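Long-range contact in IG hypothetical 16092 (Bacillus cereus ATCC 14579, PDB 1YQH), which is of unknown function but probably binds thiamine or a related small molecule: residues S13-K19 with A73-S79. Residues are numbered along the deposited sequence; the frame is centred on the assembly and turned at random.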
loop_
_atom_site.group_PDB
_atom_site.type_symbol
_atom_site.label_atom_id
_atom_site.label_comp_id
_atom_site.label_asym_id
_atom_site.label_seq_id
_atom_site.Cartn_x
_atom_site.Cartn_y
_atom_site.Cartn_z
ATOM N N SER A 13 -5.692 -6.445 0.144
ATOM C CA SER A 13 -5.745 -7.159 1.406
ATOM C C SER A 13 -6.738 -6.483 2.336
ATOM O O SER A 13 -7.018 -5.290 2.180
ATOM C CB SER A 13 -4.352 -7.219 2.037
ATOM O OG SER A 13 -3.815 -5.923 2.195
ATOM N N VAL A 14 -7.265 -7.258 3.287
ATOM C CA VAL A 14 -8.124 -6.732 4.353
ATOM C C VAL A 14 -7.514 -7.085 5.700
ATOM O O VAL A 14 -7.090 -8.228 5.923
ATOM C CB VAL A 14 -9.579 -7.272 4.234
ATOM C CG1 VAL A 14 -10.262 -6.669 3.007
ATOM C CG2 VAL A 14 -9.580 -8.802 4.143
ATOM N N VAL A 15 -7.420 -6.099 6.586
ATOM C CA VAL A 15 -6.932 -6.338 7.945
ATOM C C VAL A 15 -8.059 -5.898 8.865
ATOM O O VAL A 15 -8.292 -4.694 9.041
ATOM C CB VAL A 15 -5.664 -5.545 8.266
ATOM C CG1 VAL A 15 -5.158 -5.897 9.642
ATOM C CG2 VAL A 15 -4.593 -5.797 7.210
ATOM N N PRO A 16 -8.795 -6.870 9.409
ATOM C CA PRO A 16 -9.965 -6.573 10.230
ATOM C C PRO A 16 -9.661 -6.430 11.715
ATOM O O PRO A 16 -8.655 -6.966 12.200
ATOM C CB PRO A 16 -10.845 -7.802 10.000
ATOM C CG PRO A 16 -9.843 -8.930 9.853
ATOM C CD PRO A 16 -8.619 -8.323 9.190
ATOM N N GLN A 17 -10.522 -5.691 12.408
ATOM C CA GLN A 17 -10.573 -5.700 13.865
ATOM C C GLN A 17 -11.890 -6.348 14.238
ATOM O O GLN A 17 -12.964 -5.862 13.848
ATOM C CB GLN A 17 -10.532 -4.279 14.424
ATOM C CG GLN A 17 -9.243 -3.544 14.147
ATOM C CD GLN A 17 -8.055 -4.152 14.871
ATOM O OE1 GLN A 17 -8.144 -4.532 16.048
ATOM N NE2 GLN A 17 -6.928 -4.220 14.178
ATOM N N ALA A 18 -11.812 -7.440 14.990
ATOM C CA ALA A 18 -13.014 -8.163 15.425
ATOM C C ALA A 18 -12.922 -8.505 16.912
ATOM O O ALA A 18 -11.994 -9.203 17.323
ATOM C CB ALA A 18 -13.206 -9.422 14.608
ATOM N N LYS A 19 -13.908 -8.049 17.688
ATOM C CA LYS A 19 -13.921 -8.237 19.149
ATOM C C LYS A 19 -14.084 -9.696 19.596
ATOM O O LYS A 19 -13.587 -10.069 20.658
ATOM C CB LYS A 19 -15.012 -7.374 19.816
ATOM C CG LYS A 19 -14.769 -5.855 19.799
ATOM C CD LYS A 19 -16.064 -5.094 20.096
ATOM C CE LYS A 19 -15.901 -3.584 19.989
ATOM N NZ LYS A 19 -17.200 -2.866 20.238
ATOM N N ALA A 73 -16.300 -8.263 12.052
ATOM C CA ALA A 73 -15.337 -7.168 12.181
ATOM C C ALA A 73 -16.059 -5.851 12.456
ATOM O O ALA A 73 -17.070 -5.542 11.815
ATOM C CB ALA A 73 -14.448 -7.043 10.921
ATOM N N GLU A 74 -15.539 -5.093 13.418
ATOM C CA GLU A 74 -16.044 -3.758 13.698
ATOM C C GLU A 74 -15.478 -2.749 12.694
ATOM O O GLU A 74 -16.132 -1.755 12.363
ATOM C CB GLU A 74 -15.719 -3.369 15.144
ATOM C CG GLU A 74 -16.689 -3.991 16.190
ATOM C CD GLU A 74 -16.507 -5.511 16.428
ATOM O OE1 GLU A 74 -17.531 -6.231 16.551
ATOM O OE2 GLU A 74 -15.358 -5.984 16.517
ATOM N N GLU A 75 -14.270 -3.013 12.201
ATOM C CA GLU A 75 -13.667 -2.158 11.180
ATOM C C GLU A 75 -12.659 -2.940 10.363
ATOM O O GLU A 75 -12.219 -4.017 10.769
ATOM C CB GLU A 75 -13.028 -0.901 11.792
ATOM C CG GLU A 75 -11.866 -1.185 12.755
ATOM C CD GLU A 75 -11.286 0.077 13.404
ATOM O OE1 GLU A 75 -11.943 1.142 13.391
ATOM O OE2 GLU A 75 -10.162 -0.010 13.952
ATOM N N VAL A 76 -12.290 -2.391 9.211
ATOM C CA VAL A 76 -11.366 -3.075 8.323
ATOM C C VAL A 76 -10.458 -2.035 7.711
ATOM O O VAL A 76 -10.926 -0.966 7.320
ATOM C CB VAL A 76 -12.115 -3.782 7.149
ATOM C CG1 VAL A 76 -11.130 -4.559 6.276
ATOM C CG2 VAL A 76 -13.237 -4.688 7.655
ATOM N N ILE A 77 -9.167 -2.350 7.625
ATOM C CA ILE A 77 -8.248 -1.536 6.836
ATOM C C ILE A 77 -7.995 -2.304 5.544
ATOM O O ILE A 77 -7.483 -3.442 5.567
ATOM C CB ILE A 77 -6.914 -1.275 7.571
ATOM C CG1 ILE A 77 -7.137 -0.654 8.957
ATOM C CG2 ILE A 77 -5.959 -0.419 6.700
ATOM C CD1 ILE A 77 -7.837 0.733 8.955
ATOM N N THR A 78 -8.377 -1.696 4.425
ATOM C CA THR A 78 -8.317 -2.377 3.136
ATOM C C THR A 78 -7.269 -1.691 2.264
ATOM O O THR A 78 -7.294 -0.477 2.116
ATOM C CB THR A 78 -9.724 -2.380 2.467
ATOM O OG1 THR A 78 -10.668 -3.032 3.333
ATOM C CG2 THR A 78 -9.715 -3.096 1.095
ATOM N N SER A 79 -6.354 -2.476 1.700
ATOM C CA SER A 79 -5.294 -1.945 0.842
ATOM C C SER A 79 -5.526 -2.474 -0.569
ATOM O O SER A 79 -5.913 -3.629 -0.749
ATOM C CB SER A 79 -3.914 -2.397 1.325
ATOM O OG SER A 79 -3.668 -2.015 2.672
HETATM O O HOH W 1 -4.856 -3.612 4.494
#
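V15 and I77 pair at the middle of an antiparallel ladder joining strands 8-17 and 75-84 of the four-stranded sheet, with V15 N to I77 O at 2.8 Å and an almost straight return bond (176°) from I77 N to V15 O. Two reciprocal bonds link S13 with S79. At the other end the ladder closes in a classic beta bulge, E74 and E75 both facing Q17: Q17 N donates to E75 O, and E74 N reaches Q17 O at 2.7 Å. Apolar contacts line the face under helices 23-36 and 54-70, where V14 CB meets V76 CG1 (3.7 Å) and P16 CB meets A73 CB (3.8 Å). On the other face Q17 and E75 run side by side through their aliphatic parts, while Q17 NE2 binds P16 O of the third subunit and E75 OE1 forms a salt bridge with R85 of the second subunit, whose strand continues the sheet beyond 76-79. A water donates to I77 O and also bonds S79 OG, which bonds K81 NZ of the second subunit too. Beside the bulge, the E74 chain, bent at chi2 (73°), crosses K19 at about a right angle, and its OE2 accepts a hydrogen bond from K19 N (2.8 Å), met on the syn side, 16° out of the carboxylate plane.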